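Local coordinates for nitrilotriacetate monooxygenase component B (Bacillus cereus ATCC 14579, PDB 3BPK) that serves as component B of nitrilotriacetate monooxygenase, a flavin reductase-like protein that probably binds FMN, at the interface of chains A and B. Coordinates in Å, arbitrary orientation; residue numbers count along the deposited sequence, not the author numbering. Chains: chain A/B, Nitrilotriacetate monooxygenase component B.

Contact 1: the interface of chains A and B. Residues chain A 165, 167, 172, 177; chain B 5, 7, 20.
A:Phe165 and B:Ile7 face each other as an antiparallel beta pair, each backbone giving and taking a hydrogen bond, with B:Ile7 N 2.8 Å from A:Phe165 O. A:Val167 and B:Leu5 repeat the arrangement two residues along each strand, B:Leu5 N lying 2.8 Å from A:Val167 O, so that four main-chain bonds fix the register of the strands. The side chains gather on one face of the paired strands. B:Leu20 sends its CD2 methyl over one face of the A:Phe165 ring, off-centre toward the rim and 3.5 Å from CG, while B:Ile7 O lies in plane at the ring's edge. With CG roughly anti to the backbone N (chi1 -155°), the B:Leu20 fork is split between two partners: CD2 goes to the phenylalanine ring and CD1 to A:Ile177 CD1 at 3.5 Å, a tight methyl contact. B:Leu5 CD1 meets A:Tyr172 CD2 at 3.5 Å, and B:Ile7 CD1 touches A:Tyr172 CE1, across the long axis of the ring. In the fold, the N-terminal strand 4-7 of chain B extends the sheet of chain A at strand 155-168, while helix 14-24 of chain B supplies B:Leu20; an arm thus crosses to the partner subunit.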
# COMPACT_ATOMS: atom_id res chain seq x y z
N PHE A 165 6.36 -0.55 -18.48
CA PHE A 165 4.92 -0.42 -18.27
C PHE A 165 4.22 -0.83 -19.57
O PHE A 165 4.74 -0.54 -20.67
CB PHE A 165 4.51 1.04 -18.02
CG PHE A 165 5.03 1.65 -16.73
CD1 PHE A 165 4.28 1.53 -15.56
CD2 PHE A 165 6.20 2.39 -16.71
CE1 PHE A 165 4.70 2.18 -14.36
CE2 PHE A 165 6.65 3.01 -15.54
CZ PHE A 165 5.91 2.91 -14.34
N VAL A 167 0.27 -0.30 -21.02
CA VAL A 167 -0.95 0.40 -20.66
C VAL A 167 -1.91 0.43 -21.86
O VAL A 167 -1.50 0.79 -22.97
CB VAL A 167 -0.60 1.88 -20.30
CG1 VAL A 167 -1.87 2.72 -20.00
CG2 VAL A 167 0.38 1.95 -19.11
N TYR A 172 -5.00 5.90 -21.64
CA TYR A 172 -3.82 6.72 -21.55
C TYR A 172 -4.03 8.04 -22.26
O TYR A 172 -4.29 8.05 -23.49
CB TYR A 172 -2.67 5.98 -22.22
CG TYR A 172 -1.31 6.64 -22.12
CD1 TYR A 172 -0.55 6.54 -20.95
CD2 TYR A 172 -0.76 7.34 -23.20
CE1 TYR A 172 0.70 7.11 -20.85
CE2 TYR A 172 0.50 7.89 -23.11
CZ TYR A 172 1.23 7.78 -21.92
OH TYR A 172 2.48 8.37 -21.81
N ILE A 177 -3.65 8.41 -16.52
CA ILE A 177 -4.54 7.26 -16.63
C ILE A 177 -5.97 7.63 -16.26
O ILE A 177 -6.21 8.24 -15.21
CB ILE A 177 -4.07 6.14 -15.68
CG1 ILE A 177 -2.63 5.71 -16.01
CG2 ILE A 177 -5.07 4.97 -15.67
CD1 ILE A 177 -2.47 4.98 -17.35
N LEU B 5 0.02 0.05 -25.15
CA LEU B 5 1.25 0.84 -25.26
C LEU B 5 2.38 0.29 -24.39
O LEU B 5 2.17 -0.04 -23.21
CB LEU B 5 0.99 2.30 -24.83
CG LEU B 5 -0.20 2.96 -25.50
CD1 LEU B 5 -0.35 4.42 -25.01
CD2 LEU B 5 -0.10 2.90 -27.04
N ILE B 7 5.76 1.35 -22.49
CA ILE B 7 6.38 2.58 -22.01
C ILE B 7 7.61 2.23 -21.18
O ILE B 7 7.53 1.49 -20.20
CB ILE B 7 5.39 3.51 -21.20
CG1 ILE B 7 4.19 3.87 -22.08
CG2 ILE B 7 6.08 4.74 -20.62
CD1 ILE B 7 3.05 4.56 -21.33
N LEU B 20 2.37 7.97 -14.01
CA LEU B 20 1.91 6.64 -14.36
C LEU B 20 1.68 5.77 -13.12
O LEU B 20 0.67 5.06 -13.03
CB LEU B 20 2.88 5.98 -15.34
CG LEU B 20 2.28 4.91 -16.21
CD1 LEU B 20 0.92 5.28 -16.78
CD2 LEU B 20 3.27 4.62 -17.34

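Contact 2: the interface of chains A and B. Residues chain A 196-199; chain B 188, 192-194.
B:Leu188 sets its two methyls against different residues of chain A: CD2 meets A:Leu196 CD1 at 3.7 Å, and CD1 presses on the side-chain amide of A:Gln199, 3.5 Å from CD. The B:Leu188 and A:Gln199 side chains run at about a right angle, so the leucine tip touches the glutamine along CG, CD and OE1 instead of meeting one atom alone. A:Leu196 reaches this centre with CG anti to the backbone N (chi1 -178°), which carries CD1 toward the partner leucine. Farther out, B:Ala194 lies against backbone carbonyls of chain A, its CA 3.3 Å from A:Glu198 O and its CB passing near A:Gly197 O. At the polar rim, B:Asn192 ND2 donates to A:Gln199 OE1 across 3.0 Å, nearly along the C=O axis of the acceptor but bent at the hydrogen (140°). The two amide planes stand 73° apart, and OE1 lies somewhat out of the B:Asn192 amide plane, so the bond joins the groups without making them coplanar. A:Gln199 is extended beyond CG, a shape that lets its aliphatic part lie against B:Leu188 while the carbonyl oxygen arrives at the asparagine. Behind the side chains the backbones pair as well, A:Gln199 and B:Ala194 forming an antiparallel bridge. The site therefore brings the C-terminal strand 199-201 of chain A beside strand 192-194 of chain B.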
# COMPACT_ATOMS: atom_id res chain seq x y z
N LEU A 196 -14.13 1.24 -7.70
CA LEU A 196 -13.65 2.60 -7.47
C LEU A 196 -14.79 3.54 -7.04
O LEU A 196 -15.84 3.60 -7.69
CB LEU A 196 -12.97 3.12 -8.75
CG LEU A 196 -12.39 4.53 -8.63
CD1 LEU A 196 -11.21 4.52 -7.67
CD2 LEU A 196 -12.01 5.11 -10.01
N GLY A 197 -14.58 4.30 -5.98
CA GLY A 197 -15.64 5.19 -5.51
C GLY A 197 -15.70 6.55 -6.16
O GLY A 197 -14.87 6.90 -7.02
N GLU A 198 -16.68 7.33 -5.72
CA GLU A 198 -16.91 8.68 -6.18
C GLU A 198 -15.71 9.57 -5.91
O GLU A 198 -15.18 9.63 -4.80
CB GLU A 198 -18.15 9.24 -5.47
CG GLU A 198 -18.45 10.70 -5.82
CD GLU A 198 -19.55 11.34 -4.98
OE1 GLU A 198 -20.39 10.63 -4.38
OE2 GLU A 198 -19.58 12.58 -4.93
N GLN A 199 -15.28 10.28 -6.94
CA GLN A 199 -14.10 11.09 -6.86
C GLN A 199 -14.43 12.48 -6.37
O GLN A 199 -15.56 12.97 -6.57
CB GLN A 199 -13.41 11.21 -8.23
CG GLN A 199 -13.00 9.85 -8.85
CD GLN A 199 -12.14 10.01 -10.11
OE1 GLN A 199 -11.29 10.90 -10.19
NE2 GLN A 199 -12.33 9.12 -11.08
N LEU B 188 -6.12 9.15 -5.51
CA LEU B 188 -5.93 8.75 -6.90
C LEU B 188 -4.77 9.57 -7.48
O LEU B 188 -3.85 9.95 -6.76
CB LEU B 188 -7.23 8.96 -7.69
CG LEU B 188 -8.50 8.33 -7.08
CD1 LEU B 188 -9.66 8.63 -8.03
CD2 LEU B 188 -8.38 6.81 -6.88
N ASN B 192 -6.78 14.32 -6.98
CA ASN B 192 -8.04 13.58 -6.88
C ASN B 192 -8.03 12.52 -5.79
O ASN B 192 -7.03 11.81 -5.60
CB ASN B 192 -8.45 12.98 -8.22
CG ASN B 192 -9.15 14.00 -9.12
OD1 ASN B 192 -9.06 15.21 -8.86
ND2 ASN B 192 -9.85 13.53 -10.14
N TYR B 193 -9.15 12.47 -5.06
CA TYR B 193 -9.36 11.46 -4.04
C TYR B 193 -10.60 10.65 -4.40
O TYR B 193 -11.29 10.97 -5.39
CB TYR B 193 -9.52 12.14 -2.70
CG TYR B 193 -8.24 12.81 -2.26
CD1 TYR B 193 -7.51 12.33 -1.16
CD2 TYR B 193 -7.75 13.93 -2.95
CE1 TYR B 193 -6.33 12.94 -0.77
CE2 TYR B 193 -6.57 14.54 -2.57
CZ TYR B 193 -5.87 14.05 -1.49
OH TYR B 193 -4.70 14.68 -1.12
N ALA B 194 -10.89 9.60 -3.62
CA ALA B 194 -12.09 8.83 -3.87
C ALA B 194 -12.70 8.37 -2.55
O ALA B 194 -11.99 7.99 -1.63
CB ALA B 194 -11.81 7.64 -4.77

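Contact 3: the interface of chains A and B. Residues chain A 21, 25; chain B 50-52, 60, 136, 162.
A:Ile25 packs into a hydrophobic cluster formed by B:Phe50, B:Ile52 and B:Ile60 of the flavin reductase-like fold, a family of flavin-binding proteins. Its CD1 methyl meets B:Ile60 CG2 at 3.6 Å, the two side chains crossing at about a right angle, and also lies 3.8 Å from B:Ile52 CG1. The B:Phe50 ring is touched by more than one branch of the same isoleucine: CG1 comes to CZ at 3.7 Å, and CG2 stands over one face, displaced toward the rim near CE2. This division of labour follows from the A:Ile25 torsion (chi1 -60°), in which CG1 is anti to the carbonyl carbon and CG2 anti to the backbone N, sending the branches to different parts of the cluster. B:Ile60 places CG1 between its own backbone N and carbonyl carbon (chi1 63°), leaving CG2 as the methyl that faces chain A. A:Leu21, in the last turn of helix 14-24 and four residues before A:Ile25, sets CD2 3.9 Å from the same B:Ile60 CG2. B:Ile52 extends CD1 toward that turn, 3.6 Å from A:Leu21 O, while selenomethionine B:Met136 adds a looser flank, with SE 4.3 Å from A:Leu21 CD2. On the polar side, B:Asn51 OD1 accepts the backbone N of B:Ile52 at 2.7 Å, in the carbonyl plane and on a lone pair, a bond within the strand that turns the side chain back on the next residue and probably helps set its backbone.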
# COMPACT_ATOMS: atom_id res chain seq x y z
N LEU A 21 -6.64 -5.16 11.11
CA LEU A 21 -5.85 -4.49 10.07
C LEU A 21 -6.57 -4.46 8.76
O LEU A 21 -6.61 -3.42 8.10
CB LEU A 21 -4.52 -5.22 9.84
CG LEU A 21 -3.50 -5.06 10.95
CD1 LEU A 21 -2.42 -6.16 10.83
CD2 LEU A 21 -2.90 -3.64 11.03
N ILE A 25 -7.44 -0.72 7.30
CA ILE A 25 -6.55 -0.19 6.23
C ILE A 25 -7.22 -0.56 4.91
O ILE A 25 -6.93 -1.61 4.30
CB ILE A 25 -5.11 -0.69 6.40
CG1 ILE A 25 -4.58 -0.21 7.76
CG2 ILE A 25 -4.23 -0.19 5.26
CD1 ILE A 25 -3.18 -0.77 8.15
N PHE B 50 0.90 3.57 1.53
CA PHE B 50 0.56 3.00 2.84
C PHE B 50 -0.09 1.62 2.63
O PHE B 50 -0.99 1.46 1.79
CB PHE B 50 -0.50 3.93 3.44
CG PHE B 50 -1.18 3.44 4.71
CD1 PHE B 50 -0.46 2.85 5.76
CD2 PHE B 50 -2.54 3.71 4.88
CE1 PHE B 50 -1.13 2.50 6.96
CE2 PHE B 50 -3.19 3.38 6.06
CZ PHE B 50 -2.49 2.79 7.09
N ASN B 51 0.33 0.64 3.41
CA ASN B 51 -0.42 -0.62 3.40
C ASN B 51 -0.07 -1.48 4.59
O ASN B 51 0.77 -1.12 5.44
CB ASN B 51 -0.24 -1.40 2.07
CG ASN B 51 -1.52 -2.08 1.60
OD1 ASN B 51 -2.19 -2.74 2.39
ND2 ASN B 51 -1.90 -1.90 0.33
N ILE B 52 -0.73 -2.64 4.66
CA ILE B 52 -0.41 -3.66 5.66
C ILE B 52 0.86 -4.40 5.24
O ILE B 52 1.09 -4.60 4.03
CB ILE B 52 -1.60 -4.67 5.77
CG1 ILE B 52 -2.94 -3.96 6.10
CG2 ILE B 52 -1.31 -5.73 6.81
CD1 ILE B 52 -4.16 -4.87 5.91
N ILE B 60 2.76 -2.52 9.59
CA ILE B 60 2.26 -1.65 8.51
C ILE B 60 3.45 -0.94 7.88
O ILE B 60 4.55 -0.90 8.46
CB ILE B 60 1.20 -0.64 8.99
CG1 ILE B 60 1.78 0.32 10.03
CG2 ILE B 60 0.01 -1.40 9.61
CD1 ILE B 60 2.60 1.48 9.47
N MSE B 136 -3.61 3.92 15.30
CA MSE B 136 -2.72 2.85 15.72
C MSE B 136 -1.43 3.44 16.23
O MSE B 136 -0.74 4.15 15.50
CB MSE B 136 -2.39 1.98 14.49
CG MSE B 136 -3.63 1.17 14.01
SE MSE B 136 -3.37 0.41 12.24
CE MSE B 136 -3.76 2.05 11.28
N VAL B 162 2.31 -2.18 15.20
CA VAL B 162 1.19 -1.63 15.98
C VAL B 162 1.27 -2.18 17.41
O VAL B 162 1.29 -3.42 17.61
CB VAL B 162 -0.18 -1.99 15.36
CG1 VAL B 162 -1.34 -1.39 16.19
CG2 VAL B 162 -0.25 -1.54 13.90

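The centres of the C-alpha atoms of contacts 1 and 2 lie about 20 Å apart, as do those of contacts 2 and 3; those of contacts 1 and 3 are about 29 Å apart. Helix 14-24 serves both outer sites through neighbouring leucines, B:Leu20 in contact 1 and A:Leu21 in contact 3, while strand 155-168 pairs in contact 1 and barely touches contact 3. Because the interface is two-fold symmetric, every site has a twin with the chains exchanged. Strand pairing and apolar packing thus spread over distant parts of each subunit, as expected of a dimer, although the coordinates alone do not establish the state in solution.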